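Long-range contacts in uncharacterized protein Tfu_2867 (Thermobifida fusca, PDB 2QE6), which binds S-adenosylmethionine and is probably a methyltransferase of a DUF574-type family, though its substrate is not established: residues 81-86 against 160-165; 108-113 against 135-140. The protein carries 1 engineered substitution. All blocks are in the same frame, centred on the assembly; numbering follows the deposited sequence. Where two conformers were deposited one is given.

Contact 1 of 2, residues 81-86 against 160-165; sequences FLDLGS and AIMLVG. With SAM (S-adenosylmethionine), chain F.
Three hydrogen bonds grip water 1 where the two strands begin to part: it donates to Asp83 OD1 (2.6 Å) and to Leu84 O (2.8 Å), and it accepts from Val164 N at 2.9 Å. The water thereby bridges the end of strand 80-84 and the residue just after strand 160-163. These strands are neighbours at the centre of the Rossmann-like sheet of class I methyltransferases, and the D-x-G-x-G sequence (motif I) starts at Asp83 on the strand and runs into the turn at Gly85. The strands run parallel, 12° apart, and their backbones are joined by Leu82 N to Ala160 O, Met162 N to Leu82 O and Leu84 N to Met162 O.

Past the strand ends, the amino group of S-adenosylmethionine sits between two main-chain carbonyls. SAM N donates to Gly85 O (2.7 Å) and to Val164 O (2.6 Å), a pair of acceptors that would suit a charged ammonium.

Phe81, Asp83, Ala160 and Met162 share a face, and helix 54-75 packs on Phe81, Ala160 and Met162. There the selenomethionine Met162 bends at its end (chi3 56°), so that its CE comes up to the Asp83 carboxylate, 3.8 Å from OD1, the two side chains crossing obliquely. Asp83 OD2 is hydrogen-bonded to Thr94 OG1, so each oxygen of this buried acid has a partner. Phe81 CD2 meets Ala160 CB at 3.6 Å. On the reverse face Leu82 CB rests near Ile161 CG1, and beyond them Leu84 CD1 comes obliquely to within 3.5 Å of Ile161 CG2.

Contact 2 of 2, residues 108-113 against 135-140; sequences VYVDID and ADVRDP. With SAM (S-adenosylmethionine), chain F.
Ile112 and Val137 face each other through the adenine of S-adenosylmethionine, one on each face of the ring. Ile112 lays CB against one face, 3.5 Å from SAM C2, with CG2 alongside over N3; Val137 comes over the other with CG2, also 3.5 Å from SAM C2. Ile112 CG1 is anti to the backbone N (chi1 -172°), and the chain carries CD1 away from the ring, to the Ala135 carbonyl and Asp136 CB.

The two acids hold different parts of the cofactor, Asp111 the ribose and Asp136 the adenine. Asp111, with CG anti to its backbone N, points away from 135-140 and offers one oxygen to each ribose hydroxyl: SAM O2' donates to OD1 (2.8 Å) and SAM O3' to OD2 (2.5 Å). Both oxygens are gripped again, OD1 through its anti lone pair by Asp113 N in an Asx turn, OD2 by Gly87 N. An acid at the end of the second strand, holding the ribose diol, is a hallmark of the class I methyltransferase fold, here strand 106-111.

Asp136 takes the adenine amino group. Its OD1 accepts from SAM N6 at 2.8 Å, while Val137 N donates almost straight to SAM N1 (2.9 Å, 165°). Arg138 meets the Asp136 carboxylate side-on in a salt bridge, NE to OD1 and NH2 to OD2, on the syn lone pairs, and Arg138 N closes an Asx turn by reaching OD1 from above the carboxylate plane. OD1 thus has three donors, which with the salt bridge would tend to keep the carboxylate ionised and fix its rotation.

Beyond C2 of the adenine the segments join directly. Ala135 N donates to Asp111 O at 3.1 Å from well above the carbonyl plane, and Val110 CG1 touches Ala135 CB at 3.8 Å.

Overall arrangement
Strands 80-84 and 106-111 are sheet neighbours, so contact 1 and contact 2 are joined through Asp83, whose N and O probably hydrogen-bond to Val108 O and Val110 N; their centres lie 9 Å apart. Contact 1 is the deeper: entirely buried, strand against strand, with regular main-chain bonding and mostly apolar side chains, the buried acid Asp83 among them. Contact 2 lies nearer the sheet margin, pairs a strand end with a loop, includes the exposed Ile112, and has one main-chain bond and a few apolar touches across it, its acids being turned to the cofactor. Both reach the same cofactor at the carboxy ends of the strands, contact 1 taking its amino group with backbone carbonyls, contact 2 its ribose and adenine.

Contact 1 of 2, residues 81-86 against 160-165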
loop_
_atom_site.group_PDB
_atom_site.type_symbol
_atom_site.label_atom_id
_atom_site.label_comp_id
_atom_site.label_asym_id
_atom_site.label_seq_id
_atom_site.Cartn_x
_atom_site.Cartn_y
_atom_site.Cartn_z
ATOM N N PHE A 81 6.789 11.740 -0.378
ATOM C CA PHE A 81 6.281 10.355 -0.252
ATOM C C PHE A 81 6.506 9.605 -1.557
ATOM O O PHE A 81 6.303 10.155 -2.659
ATOM C CB PHE A 81 4.770 10.324 0.086
ATOM C CG PHE A 81 4.411 11.030 1.354
ATOM C CD1 PHE A 81 4.416 12.403 1.429
ATOM C CD2 PHE A 81 4.134 10.323 2.492
ATOM C CE1 PHE A 81 4.105 13.055 2.613
ATOM C CE2 PHE A 81 3.834 10.982 3.692
ATOM C CZ PHE A 81 3.806 12.336 3.740
ATOM N N LEU A 82 6.922 8.347 -1.421
ATOM C CA LEU A 82 6.994 7.402 -2.523
ATOM C C LEU A 82 6.042 6.253 -2.209
ATOM O O LEU A 82 6.241 5.500 -1.261
ATOM C CB LEU A 82 8.426 6.893 -2.704
ATOM C CG LEU A 82 8.673 5.910 -3.848
ATOM C CD1 LEU A 82 8.185 6.473 -5.190
ATOM C CD2 LEU A 82 10.171 5.541 -3.899
ATOM N N ASP A 83 4.971 6.171 -2.976
ATOM C CA ASP A 83 3.870 5.281 -2.668
ATOM C C ASP A 83 3.927 4.123 -3.658
ATOM O O ASP A 83 3.472 4.224 -4.818
ATOM C CB ASP A 83 2.564 6.063 -2.742
ATOM C CG ASP A 83 1.319 5.261 -2.286
ATOM O OD1 ASP A 83 1.425 4.059 -1.915
ATOM O OD2 ASP A 83 0.198 5.866 -2.341
ATOM N N LEU A 84 4.513 3.013 -3.175
ATOM C CA LEU A 84 4.806 1.853 -3.996
ATOM C C LEU A 84 3.646 0.852 -3.999
ATOM O O LEU A 84 3.239 0.358 -2.937
ATOM C CB LEU A 84 6.034 1.146 -3.446
ATOM C CG LEU A 84 7.313 2.011 -3.433
ATOM C CD1 LEU A 84 8.403 1.270 -2.655
ATOM C CD2 LEU A 84 7.790 2.393 -4.845
ATOM N N GLY A 85 3.167 0.510 -5.190
ATOM C CA GLY A 85 1.989 -0.328 -5.313
ATOM C C GLY A 85 0.799 0.513 -4.912
ATOM O O GLY A 85 0.024 0.113 -4.071
ATOM N N SER A 86 0.659 1.687 -5.510
ATOM C CA SER A 86 -0.321 2.670 -5.048
ATOM C C SER A 86 -1.778 2.225 -5.146
ATOM O O SER A 86 -2.647 2.727 -4.404
ATOM C CB SER A 86 -0.203 3.949 -5.902
ATOM O OG SER A 86 -0.456 3.665 -7.266
ATOM N N ALA A 160 9.090 9.547 3.185
ATOM C CA ALA A 160 8.352 8.354 3.577
ATOM C C ALA A 160 8.237 7.437 2.364
ATOM O O ALA A 160 7.744 7.852 1.322
ATOM C CB ALA A 160 6.973 8.721 4.077
ATOM N N ILE A 161 8.678 6.185 2.495
ATOM C CA ILE A 161 8.370 5.157 1.485
ATOM C C ILE A 161 7.268 4.228 2.009
ATOM O O ILE A 161 7.281 3.828 3.173
ATOM C CB ILE A 161 9.614 4.330 1.115
ATOM C CG1 ILE A 161 10.664 5.212 0.425
ATOM C CG2 ILE A 161 9.223 3.179 0.213
ATOM C CD1 ILE A 161 11.972 4.495 0.074
HETATM N N MSE A 162 6.282 3.945 1.169
HETATM C CA MSE A 162 5.086 3.209 1.587
HETATM C C MSE A 162 4.998 1.942 0.784
HETATM O O MSE A 162 5.193 1.957 -0.423
HETATM C CB MSE A 162 3.838 4.041 1.329
HETATM C CG MSE A 162 3.792 5.332 2.100
HETATM SE SE MSE A 162 2.425 6.543 1.451
HETATM C CE MSE A 162 0.771 5.501 1.540
ATOM N N LEU A 163 4.823 0.819 1.476
ATOM C CA LEU A 163 4.448 -0.431 0.859
ATOM C C LEU A 163 3.140 -0.892 1.526
ATOM O O LEU A 163 3.028 -2.001 2.051
ATOM C CB LEU A 163 5.560 -1.474 1.006
ATOM C CG LEU A 163 6.800 -1.209 0.130
ATOM C CD1 LEU A 163 7.934 -0.762 0.935
ATOM C CD2 LEU A 163 7.174 -2.464 -0.645
ATOM N N VAL A 164 2.172 0.012 1.529
ATOM C CA VAL A 164 0.880 -0.196 2.129
ATOM C C VAL A 164 0.095 -1.153 1.189
ATOM O O VAL A 164 0.051 -0.937 -0.021
ATOM C CB VAL A 164 0.161 1.186 2.385
ATOM C CG1 VAL A 164 -1.292 0.989 2.880
ATOM C CG2 VAL A 164 0.949 2.009 3.425
ATOM N N GLY A 165 -0.433 -2.243 1.750
ATOM C CA GLY A 165 -1.128 -3.265 0.989
ATOM C C GLY A 165 -0.310 -3.970 -0.062
ATOM O O GLY A 165 -0.876 -4.500 -1.047
HETATM N N SAM F . -1.361 0.470 -1.731
HETATM C CA SAM F . -2.858 0.450 -1.964
HETATM C C SAM F . -3.569 0.291 -0.639
HETATM O O SAM F . -4.706 0.723 -0.490
HETATM O OXT SAM F . -3.016 -0.304 0.296
HETATM C CB SAM F . -3.389 -0.666 -2.884
HETATM C CG SAM F . -3.200 -2.104 -2.378
HETATM S SD SAM F . -3.642 -3.425 -3.555
HETATM C CE SAM F . -4.165 -2.327 -4.895
HETATM C "C5'" SAM F . -1.960 -3.745 -4.126
HETATM C "C4'" SAM F . -1.327 -2.900 -5.239
HETATM O "O4'" SAM F . 0.068 -3.210 -5.334
HETATM C "C3'" SAM F . -1.905 -3.168 -6.638
HETATM O "O3'" SAM F . -2.297 -1.964 -7.272
HETATM C "C2'" SAM F . -0.820 -3.889 -7.423
HETATM O "O2'" SAM F . -0.891 -3.722 -8.844
HETATM C "C1'" SAM F . 0.412 -3.325 -6.723
HETATM N N9 SAM F . 1.553 -4.225 -6.898
HETATM C C8 SAM F . 1.717 -5.538 -6.459
HETATM N N7 SAM F . 2.946 -5.970 -6.845
HETATM C C5 SAM F . 3.562 -4.939 -7.505
HETATM C C6 SAM F . 4.835 -4.832 -8.085
HETATM N N6 SAM F . 5.674 -5.904 -8.065
HETATM N N1 SAM F . 5.167 -3.626 -8.678
HETATM C C2 SAM F . 4.279 -2.531 -8.705
HETATM N N3 SAM F . 3.013 -2.643 -8.138
HETATM C C4 SAM F . 2.688 -3.836 -7.542
HETATM O O HOH W 1 2.135 1.779 -0.801
#

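Contact 2 of 2, residues 108-113 against 135-140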
loop_
_atom_site.group_PDB
_atom_site.type_symbol
_atom_site.label_atom_id
_atom_site.label_comp_id
_atom_site.label_asym_id
_atom_site.label_seq_id
_atom_site.Cartn_x
_atom_site.Cartn_y
_atom_site.Cartn_z
ATOM N N VAL A 108 4.818 10.652 -5.180
ATOM C CA VAL A 108 5.073 9.945 -6.415
ATOM C C VAL A 108 4.469 8.563 -6.247
ATOM O O VAL A 108 4.863 7.830 -5.360
ATOM C CB VAL A 108 6.581 9.839 -6.718
ATOM C CG1 VAL A 108 6.818 8.915 -7.950
ATOM C CG2 VAL A 108 7.206 11.257 -6.911
ATOM N N TYR A 109 3.477 8.246 -7.082
ATOM C CA TYR A 109 2.832 6.953 -7.040
ATOM C C TYR A 109 3.437 6.000 -8.074
ATOM O O TYR A 109 3.750 6.395 -9.181
ATOM C CB TYR A 109 1.347 7.068 -7.355
ATOM C CG TYR A 109 0.453 7.884 -6.440
ATOM C CD1 TYR A 109 -0.029 7.380 -5.243
ATOM C CD2 TYR A 109 0.003 9.133 -6.832
ATOM C CE1 TYR A 109 -0.938 8.129 -4.424
ATOM C CE2 TYR A 109 -0.890 9.865 -6.047
ATOM C CZ TYR A 109 -1.359 9.358 -4.844
ATOM O OH TYR A 109 -2.263 10.150 -4.123
ATOM N N VAL A 110 3.544 4.726 -7.724
ATOM C CA VAL A 110 4.104 3.716 -8.619
ATOM C C VAL A 110 3.192 2.499 -8.562
ATOM O O VAL A 110 2.832 2.059 -7.472
ATOM C CB VAL A 110 5.537 3.312 -8.173
ATOM C CG1 VAL A 110 6.150 2.268 -9.122
ATOM C CG2 VAL A 110 6.414 4.590 -8.085
ATOM N N ASP A 111 2.776 2.005 -9.728
ATOM C CA ASP A 111 2.013 0.779 -9.803
ATOM C C ASP A 111 2.349 0.035 -11.079
ATOM O O ASP A 111 2.720 0.617 -12.051
ATOM C CB ASP A 111 0.498 1.015 -9.681
ATOM C CG ASP A 111 -0.246 -0.220 -9.123
ATOM O OD1 ASP A 111 -0.499 -1.177 -9.869
ATOM O OD2 ASP A 111 -0.604 -0.234 -7.937
ATOM N N ILE A 112 2.223 -1.276 -11.026
ATOM C CA ILE A 112 2.500 -2.140 -12.175
ATOM C C ILE A 112 1.312 -2.202 -13.161
ATOM O O ILE A 112 1.495 -2.420 -14.344
ATOM C CB ILE A 112 2.903 -3.572 -11.695
ATOM C CG1 ILE A 112 3.383 -4.442 -12.865
ATOM C CG2 ILE A 112 1.747 -4.241 -10.924
ATOM C CD1 ILE A 112 4.556 -3.872 -13.610
ATOM N N ASP A 113 0.095 -2.020 -12.662
ATOM C CA ASP A 113 -1.104 -2.013 -13.502
ATOM C C ASP A 113 -1.129 -0.725 -14.302
ATOM O O ASP A 113 -1.270 0.306 -13.726
ATOM C CB ASP A 113 -2.384 -2.114 -12.621
ATOM C CG ASP A 113 -3.628 -2.463 -13.417
ATOM O OD1 ASP A 113 -3.657 -2.108 -14.631
ATOM O OD2 ASP A 113 -4.596 -3.047 -12.836
ATOM N N ALA A 135 5.675 0.825 -12.946
ATOM C CA ALA A 135 6.940 0.174 -12.774
ATOM C C ALA A 135 6.724 -1.000 -11.842
ATOM O O ALA A 135 5.692 -1.107 -11.168
ATOM C CB ALA A 135 7.981 1.130 -12.209
ATOM N N ASP A 136 7.714 -1.869 -11.799
ATOM C CA ASP A 136 7.701 -3.004 -10.887
ATOM C C ASP A 136 8.566 -2.724 -9.664
ATOM O O ASP A 136 9.787 -2.606 -9.751
ATOM C CB ASP A 136 8.228 -4.214 -11.628
ATOM C CG ASP A 136 8.131 -5.472 -10.835
ATOM O OD1 ASP A 136 7.993 -5.426 -9.614
ATOM O OD2 ASP A 136 8.174 -6.530 -11.469
ATOM N N VAL A 137 7.908 -2.679 -8.514
ATOM C CA VAL A 137 8.514 -2.415 -7.185
ATOM C C VAL A 137 9.661 -3.346 -6.809
ATOM O O VAL A 137 10.521 -3.004 -5.980
ATOM C CB VAL A 137 7.345 -2.463 -6.145
ATOM C CG1 VAL A 137 7.820 -2.621 -4.706
ATOM C CG2 VAL A 137 6.504 -1.219 -6.352
ATOM N N ARG A 138 9.699 -4.520 -7.441
ATOM C CA ARG A 138 10.785 -5.458 -7.229
ATOM C C ARG A 138 12.076 -5.049 -7.934
ATOM O O ARG A 138 13.093 -5.742 -7.824
ATOM C CB ARG A 138 10.348 -6.831 -7.669
ATOM C CG ARG A 138 9.201 -7.352 -6.825
ATOM C CD ARG A 138 8.721 -8.678 -7.366
ATOM N NE ARG A 138 8.119 -8.499 -8.683
ATOM C CZ ARG A 138 7.538 -9.459 -9.390
ATOM N NH1 ARG A 138 7.462 -10.693 -8.910
ATOM N NH2 ARG A 138 7.036 -9.183 -10.590
ATOM N N ASP A 139 12.040 -3.921 -8.651
ATOM C CA ASP A 139 13.222 -3.331 -9.263
ATOM C C ASP A 139 13.492 -1.917 -8.688
ATOM O O ASP A 139 13.265 -0.921 -9.378
ATOM C CB ASP A 139 13.012 -3.262 -10.779
ATOM C CG ASP A 139 14.295 -2.980 -11.545
ATOM O OD1 ASP A 139 15.360 -2.777 -10.913
ATOM O OD2 ASP A 139 14.219 -2.954 -12.792
ATOM N N PRO A 140 13.987 -1.843 -7.434
ATOM C CA PRO A 140 14.231 -0.594 -6.716
ATOM C C PRO A 140 15.146 0.358 -7.473
ATOM O O PRO A 140 14.925 1.570 -7.443
ATOM C CB PRO A 140 14.934 -1.050 -5.418
ATOM C CG PRO A 140 14.723 -2.479 -5.306
ATOM C CD PRO A 140 14.314 -3.028 -6.608
HETATM N N SAM F . -1.361 0.470 -1.731
HETATM C CA SAM F . -2.858 0.450 -1.964
HETATM C C SAM F . -3.569 0.291 -0.639
HETATM O O SAM F . -4.706 0.723 -0.490
HETATM O OXT SAM F . -3.016 -0.304 0.296
HETATM C CB SAM F . -3.389 -0.666 -2.884
HETATM C CG SAM F . -3.200 -2.104 -2.378
HETATM S SD SAM F . -3.642 -3.425 -3.555
HETATM C CE SAM F . -4.165 -2.327 -4.895
HETATM C "C5'" SAM F . -1.960 -3.745 -4.126
HETATM C "C4'" SAM F . -1.327 -2.900 -5.239
HETATM O "O4'" SAM F . 0.068 -3.210 -5.334
HETATM C "C3'" SAM F . -1.905 -3.168 -6.638
HETATM O "O3'" SAM F . -2.297 -1.964 -7.272
HETATM C "C2'" SAM F . -0.820 -3.889 -7.423
HETATM O "O2'" SAM F . -0.891 -3.722 -8.844
HETATM C "C1'" SAM F . 0.412 -3.325 -6.723
HETATM N N9 SAM F . 1.553 -4.225 -6.898
HETATM C C8 SAM F . 1.717 -5.538 -6.459
HETATM N N7 SAM F . 2.946 -5.970 -6.845
HETATM C C5 SAM F . 3.562 -4.939 -7.505
HETATM C C6 SAM F . 4.835 -4.832 -8.085
HETATM N N6 SAM F . 5.674 -5.904 -8.065
HETATM N N1 SAM F . 5.167 -3.626 -8.678
HETATM C C2 SAM F . 4.279 -2.531 -8.705
HETATM N N3 SAM F . 3.013 -2.643 -8.138
HETATM C C4 SAM F . 2.688 -3.836 -7.542
#